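Side-chain contacts in SnoaL-like domain-containing protein (Novosphingobium aromaticivorans, PDB 2RFR), which is of unknown function but adopts the cystatin-like fold of the NTF2 superfamily and carries a SnoaL-like domain: residues L43-G48 and R126-G131; E23-Y28 and A97-H102; L12-D17 and V90-D95. One frame throughout, in Å; residues are numbered along the deposited sequence.

Contact 1 (L43-G48 and R126-G131); sequences LWVEDG and RRTPAG
V45 and T128 each begin a type I beta turn, V45-G48 on one side and the hairpin turn T128-G131 on the other, and the two turns approach each other where their strands end, at one end of the sheet. Strand 131-141 runs between them, since both V45 and R126 form backbone hydrogen bonds with it, at A134 and R133, so the contact reaches across a strand. R126 spans the gap: its chain is extended from CG to NE and crosses the V45 side chain at about a right angle. V45 CG1 lies over one face of the guanidinium, 3.5 Å above its plane and offset toward the rim, closest to R126 NH2 at 3.6 Å. Chi1 of V45, -60°, puts this methyl opposite the carbonyl carbon, directed at the arginine. A branched apolar residue suits the spot because a guanidinium face makes no hydrogen bonds and can rest on methyls. At the guanidinium edge, in its plane, a water accepts from R126 NH1 (3.1 Å) and donates to D47 OD1 (2.8 Å). D47 OD1 itself is 4.4 Å from R126 NH2, beyond a salt bridge.

Two residues on, T128 turns its methyl CG2 to V45 CG1 at 4.0 Å, while its hydroxyl works inside the turn. T128 OG1 accepts from A130 N, making an ST turn, and donates to G131 O at 2.7 Å, in the carbonyl plane on a lone pair. A valine here could still offer a methyl to V45, but A130 N would probably be left without its acceptor and G131 O with one donor fewer. D47 and R126 meet through the water that links them, an attraction likely to be weak, while the direct touch is a valine methyl lying on the guanidinium face, with the T128 methyl beside it.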
loop_
_atom_site.group_PDB
_atom_site.type_symbol
_atom_site.label_atom_id
_atom_site.label_comp_id
_atom_site.label_asym_id
_atom_site.label_seq_id
_atom_site.Cartn_x
_atom_site.Cartn_y
_atom_site.Cartn_z
ATOM N N LEU A 43 -17.649 0.948 8.639
ATOM C CA LEU A 43 -17.126 0.444 7.379
ATOM C C LEU A 43 -17.909 -0.769 6.869
ATOM O O LEU A 43 -17.848 -1.045 5.664
ATOM C CB LEU A 43 -15.655 0.083 7.538
ATOM C CG LEU A 43 -14.693 1.195 7.977
ATOM C CD1 LEU A 43 -13.304 0.568 8.229
ATOM C CD2 LEU A 43 -14.600 2.310 6.931
ATOM N N TRP A 44 -18.557 -1.491 7.789
ATOM C CA TRP A 44 -19.374 -2.643 7.489
ATOM C C TRP A 44 -20.833 -2.301 7.388
ATOM O O TRP A 44 -21.318 -1.339 7.968
ATOM C CB TRP A 44 -19.242 -3.680 8.621
ATOM C CG TRP A 44 -18.041 -4.629 8.560
ATOM C CD1 TRP A 44 -18.022 -5.900 8.133
ATOM C CD2 TRP A 44 -16.689 -4.329 9.047
ATOM N NE1 TRP A 44 -16.783 -6.427 8.307
ATOM C CE2 TRP A 44 -15.949 -5.493 8.882
ATOM C CE3 TRP A 44 -16.079 -3.229 9.642
ATOM C CZ2 TRP A 44 -14.611 -5.586 9.260
ATOM C CZ3 TRP A 44 -14.738 -3.320 10.005
ATOM C CH2 TRP A 44 -14.032 -4.498 9.824
ATOM N N VAL A 45 -21.550 -3.155 6.667
ATOM C CA VAL A 45 -23.033 -3.228 6.740
ATOM C C VAL A 45 -23.432 -3.521 8.174
ATOM O O VAL A 45 -22.648 -4.020 8.999
ATOM C CB VAL A 45 -23.607 -4.230 5.726
ATOM C CG1 VAL A 45 -23.240 -3.825 4.289
ATOM C CG2 VAL A 45 -23.221 -5.665 6.046
ATOM N N GLU A 46 -24.698 -3.238 8.492
ATOM C CA GLU A 46 -25.144 -3.366 9.878
ATOM C C GLU A 46 -24.902 -4.736 10.482
ATOM O O GLU A 46 -24.511 -4.839 11.635
ATOM C CB GLU A 46 -26.664 -3.053 10.001
ATOM C CG GLU A 46 -27.251 -3.378 11.402
ATOM C CD GLU A 46 -26.604 -2.616 12.561
ATOM O OE1 GLU A 46 -26.282 -1.436 12.399
ATOM O OE2 GLU A 46 -26.408 -3.206 13.648
ATOM N N ASP A 47 -25.171 -5.772 9.700
ATOM C CA ASP A 47 -24.969 -7.142 10.154
ATOM C C ASP A 47 -23.665 -7.770 9.626
ATOM O O ASP A 47 -23.530 -8.973 9.475
ATOM C CB ASP A 47 -26.178 -7.999 9.784
ATOM C CG ASP A 47 -26.363 -8.192 8.328
ATOM O OD1 ASP A 47 -25.774 -7.436 7.537
ATOM O OD2 ASP A 47 -27.235 -9.052 7.957
ATOM N N GLY A 48 -22.679 -6.915 9.413
ATOM C CA GLY A 48 -21.375 -7.360 8.934
ATOM C C GLY A 48 -20.647 -8.235 9.932
ATOM O O GLY A 48 -20.918 -8.213 11.129
ATOM N N ARG A 126 -20.305 -5.037 -0.493
ATOM C CA ARG A 126 -21.458 -4.827 -1.360
ATOM C C ARG A 126 -21.786 -3.372 -1.493
ATOM O O ARG A 126 -21.508 -2.562 -0.648
ATOM C CB ARG A 126 -22.623 -5.657 -0.937
ATOM C CG ARG A 126 -23.325 -5.219 0.221
ATOM C CD ARG A 126 -24.682 -5.989 0.231
ATOM N NE ARG A 126 -25.374 -5.613 1.416
ATOM C CZ ARG A 126 -25.504 -6.333 2.532
ATOM N NH1 ARG A 126 -25.041 -7.579 2.644
ATOM N NH2 ARG A 126 -26.175 -5.779 3.525
ATOM N N ARG A 127 -22.405 -3.068 -2.619
ATOM C CA ARG A 127 -22.831 -1.713 -2.908
ATOM C C ARG A 127 -24.098 -1.482 -2.138
ATOM O O ARG A 127 -25.053 -2.172 -2.361
ATOM C CB ARG A 127 -23.094 -1.571 -4.418
ATOM C CG ARG A 127 -23.310 -0.123 -4.856
ATOM C CD ARG A 127 -23.895 -0.087 -6.297
ATOM N NE ARG A 127 -23.073 -0.843 -7.255
ATOM C CZ ARG A 127 -21.923 -0.375 -7.771
ATOM N NH1 ARG A 127 -21.463 0.868 -7.515
ATOM N NH2 ARG A 127 -21.230 -1.128 -8.614
ATOM N N THR A 128 -24.170 -0.465 -1.344
ATOM C CA THR A 128 -25.381 -0.099 -0.619
ATOM C C THR A 128 -25.808 1.243 -1.132
ATOM O O THR A 128 -25.055 1.917 -1.809
ATOM C CB THR A 128 -25.121 0.019 0.904
ATOM O OG1 THR A 128 -24.499 1.278 1.232
ATOM C CG2 THR A 128 -24.299 -1.178 1.443
ATOM N N PRO A 129 -27.019 1.682 -0.759
ATOM C CA PRO A 129 -27.428 3.026 -1.185
ATOM C C PRO A 129 -26.533 4.153 -0.703
ATOM O O PRO A 129 -26.511 5.215 -1.341
ATOM C CB PRO A 129 -28.861 3.143 -0.630
ATOM C CG PRO A 129 -29.352 1.751 -0.560
ATOM C CD PRO A 129 -28.125 0.932 -0.141
ATOM N N ALA A 130 -25.772 3.938 0.368
ATOM C CA ALA A 130 -24.882 4.937 0.927
ATOM C C ALA A 130 -23.416 4.698 0.490
ATOM O O ALA A 130 -22.510 5.352 1.018
ATOM C CB ALA A 130 -24.939 4.889 2.409
ATOM N N GLY A 131 -23.195 3.774 -0.440
ATOM C CA GLY A 131 -21.844 3.461 -0.915
ATOM C C GLY A 131 -21.423 2.047 -0.610
ATOM O O GLY A 131 -22.135 1.260 0.004
HETATM O O HOH W 1 -24.970 -9.084 5.384
#

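Contact 2 (E23-Y28 and A97-H102); sequences ELIARY and ATARCH
I25 reaches from the long helix 5-33 to A99 and C101 on strand 96-109. Its CB, set toward the strand, divides the side chain into two branches. Chi1 of -57°, measured to CG1, leaves the short branch, CG2, anti to the backbone N, and I25 CG2 ends 4.3 Å from C101 SG. The longer one leaves through CG1, which mainly carries the chain onward; with chi2 at 171° it is extended, and I25 CD1 arrives 3.6 Å from A99 CB. Here the small methyl of alanine lets the isoleucine tip come close to the strand, although the nearest CA atoms, those of I25 and A99, are 9.0 Å apart. This is the core of the NTF2-like, cystatin-like fold, in which the N-terminal helix lies against the curved sheet. L85 and A88 of strand 81-93 and F125 of strand 112-128 also touch I25, and a beta-branched, wholly apolar residue fits such a buried place.

Polar residues belong to a different side of the helix. E23 and R27, one turn apart, form a salt bridge within it, R27 NE to E23 OE2 at 2.8 Å. The buried carboxylate of E23 also meets R18 and R22 of the second subunit, whose positive charges would favour its ionised form, and it accepts from T89 OG1 and V90 N of that same subunit.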
loop_
_atom_site.group_PDB
_atom_site.type_symbol
_atom_site.label_atom_id
_atom_site.label_comp_id
_atom_site.label_asym_id
_atom_site.label_seq_id
_atom_site.Cartn_x
_atom_site.Cartn_y
_atom_site.Cartn_z
ATOM N N GLU A 23 -10.352 2.616 -0.404
ATOM C CA GLU A 23 -10.459 3.611 0.657
ATOM C C GLU A 23 -11.040 3.009 1.918
ATOM O O GLU A 23 -10.520 3.285 3.016
ATOM C CB GLU A 23 -11.217 4.869 0.119
ATOM C CG GLU A 23 -11.439 5.952 1.059
ATOM C CD GLU A 23 -10.205 6.741 1.467
ATOM O OE1 GLU A 23 -9.174 6.969 0.719
ATOM O OE2 GLU A 23 -10.393 7.340 2.516
ATOM N N LEU A 24 -12.049 2.131 1.846
ATOM C CA LEU A 24 -12.548 1.448 3.041
ATOM C C LEU A 24 -11.439 0.697 3.734
ATOM O O LEU A 24 -11.291 0.765 4.953
ATOM C CB LEU A 24 -13.670 0.429 2.703
ATOM C CG LEU A 24 -15.046 0.890 2.271
ATOM C CD1 LEU A 24 -15.891 -0.303 1.865
ATOM C CD2 LEU A 24 -15.742 1.681 3.444
ATOM N N ILE A 25 -10.703 -0.093 2.977
ATOM C CA ILE A 25 -9.659 -0.898 3.535
ATOM C C ILE A 25 -8.551 -0.018 4.148
ATOM O O ILE A 25 -8.097 -0.299 5.269
ATOM C CB ILE A 25 -9.075 -1.880 2.494
ATOM C CG1 ILE A 25 -10.184 -2.762 1.938
ATOM C CG2 ILE A 25 -7.909 -2.716 3.100
ATOM C CD1 ILE A 25 -9.711 -3.624 0.733
ATOM N N ALA A 26 -8.198 1.071 3.481
ATOM C CA ALA A 26 -7.143 1.994 3.963
ATOM C C ALA A 26 -7.592 2.737 5.217
ATOM O O ALA A 26 -6.725 3.191 5.969
ATOM C CB ALA A 26 -6.762 2.943 2.871
ATOM N N ARG A 27 -8.902 2.905 5.450
ATOM C CA ARG A 27 -9.363 3.556 6.654
ATOM C C ARG A 27 -9.360 2.666 7.878
ATOM O O ARG A 27 -9.365 3.194 8.982
ATOM C CB ARG A 27 -10.816 4.058 6.429
ATOM C CG ARG A 27 -10.883 5.274 5.524
ATOM C CD ARG A 27 -12.379 5.643 5.255
ATOM N NE ARG A 27 -12.421 6.731 4.299
ATOM N N TYR A 28 -9.367 1.340 7.718
ATOM C CA TYR A 28 -9.488 0.451 8.840
ATOM C C TYR A 28 -8.394 0.731 9.869
ATOM O O TYR A 28 -8.682 0.892 11.067
ATOM C CB TYR A 28 -9.455 -1.026 8.369
ATOM C CG TYR A 28 -9.553 -1.927 9.568
ATOM C CD1 TYR A 28 -10.769 -2.339 10.053
ATOM C CD2 TYR A 28 -8.394 -2.347 10.270
ATOM C CE1 TYR A 28 -10.851 -3.079 11.233
ATOM C CE2 TYR A 28 -8.517 -3.054 11.464
ATOM C CZ TYR A 28 -9.739 -3.405 11.927
ATOM O OH TYR A 28 -9.936 -4.095 13.098
ATOM N N ALA A 97 -18.057 -7.295 -4.339
ATOM C CA ALA A 97 -16.637 -7.271 -4.598
ATOM C C ALA A 97 -15.936 -8.110 -3.534
ATOM O O ALA A 97 -16.458 -8.362 -2.459
ATOM C CB ALA A 97 -16.078 -5.835 -4.553
ATOM N N THR A 98 -14.714 -8.483 -3.900
ATOM C CA THR A 98 -13.790 -9.236 -3.017
ATOM C C THR A 98 -12.416 -8.593 -3.041
ATOM O O THR A 98 -11.958 -8.190 -4.125
ATOM C CB THR A 98 -13.682 -10.711 -3.491
ATOM O OG1 THR A 98 -15.006 -11.282 -3.604
ATOM C CG2 THR A 98 -12.867 -11.583 -2.498
ATOM N N ALA A 99 -11.740 -8.538 -1.894
ATOM C CA ALA A 99 -10.377 -8.034 -1.866
ATOM C C ALA A 99 -9.551 -8.980 -1.038
ATOM O O ALA A 99 -10.030 -9.619 -0.103
ATOM C CB ALA A 99 -10.321 -6.632 -1.242
ATOM N N ARG A 100 -8.270 -9.055 -1.327
ATOM C CA ARG A 100 -7.303 -9.779 -0.532
ATOM C C ARG A 100 -6.117 -8.874 -0.252
ATOM O O ARG A 100 -5.691 -8.124 -1.125
ATOM C CB ARG A 100 -6.844 -11.039 -1.251
ATOM C CG ARG A 100 -7.927 -12.122 -1.400
ATOM C CD ARG A 100 -7.542 -13.111 -2.485
ATOM N NE ARG A 100 -7.782 -12.585 -3.840
ATOM C CZ ARG A 100 -6.968 -12.725 -4.898
ATOM N NH1 ARG A 100 -5.835 -13.398 -4.841
ATOM N NH2 ARG A 100 -7.290 -12.166 -6.060
ATOM N N CYS A 101 -5.587 -8.951 0.969
ATOM C CA CYS A 101 -4.441 -8.147 1.360
ATOM C C CYS A 101 -3.758 -8.868 2.540
ATOM O O CYS A 101 -4.286 -9.761 3.143
ATOM C CB CYS A 101 -4.802 -6.707 1.715
ATOM S SG CYS A 101 -5.810 -6.479 3.202
ATOM N N HIS A 102 -2.585 -8.358 2.821
ATOM C CA HIS A 102 -1.858 -8.738 4.025
ATOM C C HIS A 102 -2.099 -7.703 5.082
ATOM O O HIS A 102 -2.326 -6.516 4.790
ATOM C CB HIS A 102 -0.367 -8.806 3.752
ATOM C CG HIS A 102 0.046 -9.812 2.741
ATOM N ND1 HIS A 102 0.235 -9.497 1.412
ATOM C CD2 HIS A 102 0.295 -11.120 2.851
ATOM C CE1 HIS A 102 0.638 -10.595 0.777
ATOM N NE2 HIS A 102 0.664 -11.604 1.629
#

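Contact 3 (L12-D17 and V90-D95); sequences LRLLED and VTVEGD
V92 is the apolar centre of this contact, its side chain directed at helix 5-33 between L14 and D17. L14 CD1 lies 3.9 Å from V92 CB, the two side chains sliding past each other in opposite directions. L14 was modelled in two conformers, so its hold on V92 may be a shifting one. One turn further along the helix, D17 crosses the valine at about a right angle, with D17 OD2 at 4.1 Å from V92 CG1. Chi1 of 177° sets that methyl opposite the valine's backbone N, where both helix residues can reach it. D17 merely brushes V92: the buried carboxylate takes its main partners elsewhere, OD1 forming a salt bridge with R127 and accepting from W132 NE1.

The other side of the contact is wetter and looser. R13 extends outward from the helix toward the loop at D95, but R13 NH2 stays 4.7 Å from D95 OD1. A water at the edge of the guanidinium, in its plane, fills the interval, accepting from R13 NH2 at 2.9 Å and donating to D95 OD1 at 2.6 Å. Both residues are exposed and touch a crystal neighbour, so their exact pose may owe something to the lattice. Between strand and D95, G94 takes a positive phi of 69°, which a glycine tolerates easily.

Within the fold, V92 also rests on R18 and I21 of the same helix, while R127 from strand 112-128 forms salt bridges with both D95 and D17. L15 packs on L15 of the second subunit and on L12 of the third subunit, placing the helix between its own sheet and the trimer partners.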
loop_
_atom_site.group_PDB
_atom_site.type_symbol
_atom_site.label_atom_id
_atom_site.label_comp_id
_atom_site.label_asym_id
_atom_site.label_seq_id
_atom_site.Cartn_x
_atom_site.Cartn_y
_atom_site.Cartn_z
ATOM N N LEU A 12 -15.796 4.600 -15.844
ATOM C CA LEU A 12 -15.523 5.481 -14.722
ATOM C C LEU A 12 -16.135 4.919 -13.447
ATOM O O LEU A 12 -15.512 4.935 -12.375
ATOM C CB LEU A 12 -16.050 6.875 -15.011
ATOM C CG LEU A 12 -15.865 7.920 -13.951
ATOM C CD1 LEU A 12 -14.371 8.052 -13.634
ATOM C CD2 LEU A 12 -16.471 9.245 -14.445
ATOM N N ARG A 13 -17.356 4.423 -13.504
ATOM C CA ARG A 13 -17.994 3.851 -12.338
ATOM C C ARG A 13 -17.190 2.706 -11.754
ATOM O O ARG A 13 -17.096 2.575 -10.551
ATOM C CB ARG A 13 -19.411 3.431 -12.693
ATOM C CG ARG A 13 -20.238 3.012 -11.448
ATOM C CD ARG A 13 -21.662 2.760 -11.840
ATOM N NE ARG A 13 -22.629 2.574 -10.746
ATOM C CZ ARG A 13 -23.215 1.437 -10.475
ATOM N NH1 ARG A 13 -22.827 0.322 -11.079
ATOM N NH2 ARG A 13 -24.185 1.417 -9.560
ATOM N N LEU A 14 -16.628 1.887 -12.629
ATOM C CA LEU A 14 -15.805 0.773 -12.173
ATOM C C LEU A 14 -14.572 1.260 -11.443
ATOM O O LEU A 14 -14.200 0.733 -10.411
ATOM C CB LEU A 14 -15.434 -0.118 -13.362
ATOM C CG LEU A 14 -14.632 -1.347 -12.979
ATOM C CD1 LEU A 14 -15.322 -2.124 -11.838
ATOM C CD2 LEU A 14 -14.387 -2.279 -14.184
ATOM N N LEU A 15 -13.901 2.285 -11.962
ATOM C CA LEU A 15 -12.757 2.893 -11.269
ATOM C C LEU A 15 -13.189 3.466 -9.952
ATOM O O LEU A 15 -12.477 3.332 -8.955
ATOM C CB LEU A 15 -12.056 3.945 -12.116
ATOM C CG LEU A 15 -11.201 3.469 -13.272
ATOM C CD1 LEU A 15 -10.611 4.725 -13.893
ATOM C CD2 LEU A 15 -10.096 2.568 -12.792
ATOM N N GLU A 16 -14.333 4.138 -9.916
ATOM C CA GLU A 16 -14.843 4.682 -8.660
ATOM C C GLU A 16 -15.120 3.606 -7.637
ATOM O O GLU A 16 -14.851 3.770 -6.458
ATOM C CB GLU A 16 -16.088 5.552 -8.898
ATOM C CG GLU A 16 -15.765 6.838 -9.646
ATOM C CD GLU A 16 -17.015 7.556 -10.111
ATOM O OE1 GLU A 16 -18.032 6.923 -10.427
ATOM O OE2 GLU A 16 -17.022 8.804 -10.198
ATOM N N ASP A 17 -15.691 2.516 -8.076
ATOM C CA ASP A 17 -15.998 1.377 -7.200
ATOM C C ASP A 17 -14.701 0.867 -6.568
ATOM O O ASP A 17 -14.627 0.671 -5.354
ATOM C CB ASP A 17 -16.654 0.249 -8.020
ATOM C CG ASP A 17 -18.068 0.526 -8.444
ATOM O OD1 ASP A 17 -18.752 1.376 -7.864
ATOM O OD2 ASP A 17 -18.485 -0.230 -9.345
ATOM N N VAL A 90 -8.329 -6.215 -5.770
ATOM C CA VAL A 90 -9.772 -6.017 -5.714
ATOM C C VAL A 90 -10.379 -6.576 -6.971
ATOM O O VAL A 90 -9.886 -6.291 -8.067
ATOM C CB VAL A 90 -10.091 -4.515 -5.551
ATOM C CG1 VAL A 90 -11.647 -4.284 -5.609
ATOM C CG2 VAL A 90 -9.511 -3.945 -4.260
ATOM N N THR A 91 -11.462 -7.327 -6.820
ATOM C CA THR A 91 -12.304 -7.775 -7.947
ATOM C C THR A 91 -13.745 -7.341 -7.699
ATOM O O THR A 91 -14.307 -7.684 -6.688
ATOM C CB THR A 91 -12.261 -9.270 -8.089
ATOM O OG1 THR A 91 -10.919 -9.688 -8.346
ATOM C CG2 THR A 91 -13.177 -9.750 -9.251
ATOM N N VAL A 92 -14.297 -6.545 -8.611
ATOM C CA VAL A 92 -15.680 -6.129 -8.574
ATOM C C VAL A 92 -16.502 -6.969 -9.530
ATOM O O VAL A 92 -16.105 -7.179 -10.678
ATOM C CB VAL A 92 -15.792 -4.639 -8.927
ATOM C CG1 VAL A 92 -17.259 -4.173 -8.970
ATOM C CG2 VAL A 92 -14.915 -3.790 -8.000
ATOM N N GLU A 93 -17.644 -7.435 -9.060
ATOM C CA GLU A 93 -18.605 -8.166 -9.860
ATOM C C GLU A 93 -19.986 -7.573 -9.599
ATOM O O GLU A 93 -20.664 -7.953 -8.679
ATOM C CB GLU A 93 -18.579 -9.641 -9.483
ATOM C CG GLU A 93 -17.258 -10.322 -9.800
ATOM N N GLY A 94 -20.375 -6.629 -10.426
ATOM C CA GLY A 94 -21.670 -6.007 -10.262
ATOM C C GLY A 94 -21.781 -5.147 -9.048
ATOM O O GLY A 94 -21.169 -4.115 -8.968
ATOM N N ASP A 95 -22.573 -5.604 -8.085
ATOM C CA ASP A 95 -22.827 -4.902 -6.831
ATOM C C ASP A 95 -22.104 -5.571 -5.657
ATOM O O ASP A 95 -22.393 -5.225 -4.525
ATOM C CB ASP A 95 -24.328 -4.820 -6.559
ATOM C CG ASP A 95 -25.077 -4.018 -7.596
ATOM O OD1 ASP A 95 -24.474 -3.063 -8.140
ATOM O OD2 ASP A 95 -26.260 -4.342 -7.855
HETATM O O HOH W 2 -25.204 -1.273 -9.883
#

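In the fold
From the N terminus, helix 5-33 supplies the first segments of contact 3 and then contact 2, before the chain reaches 43-48. The partners follow in the same order: 90-95 closes contact 3, 97-102 closes contact 2, and 126-131 closes contact 1. Every pair of loops therefore crosses, and none nests. Contacts 2 and 3 fix two levels of one helix to neighbouring strands, which T98 and T91 probably join by a backbone hydrogen bond. L43 and W44 pack on L24 and Y28, coupling contact 1 to contact 2. R127, in segment 126-131, reaches both segments of contact 3, binding helix, hairpin turn and sheet edge together.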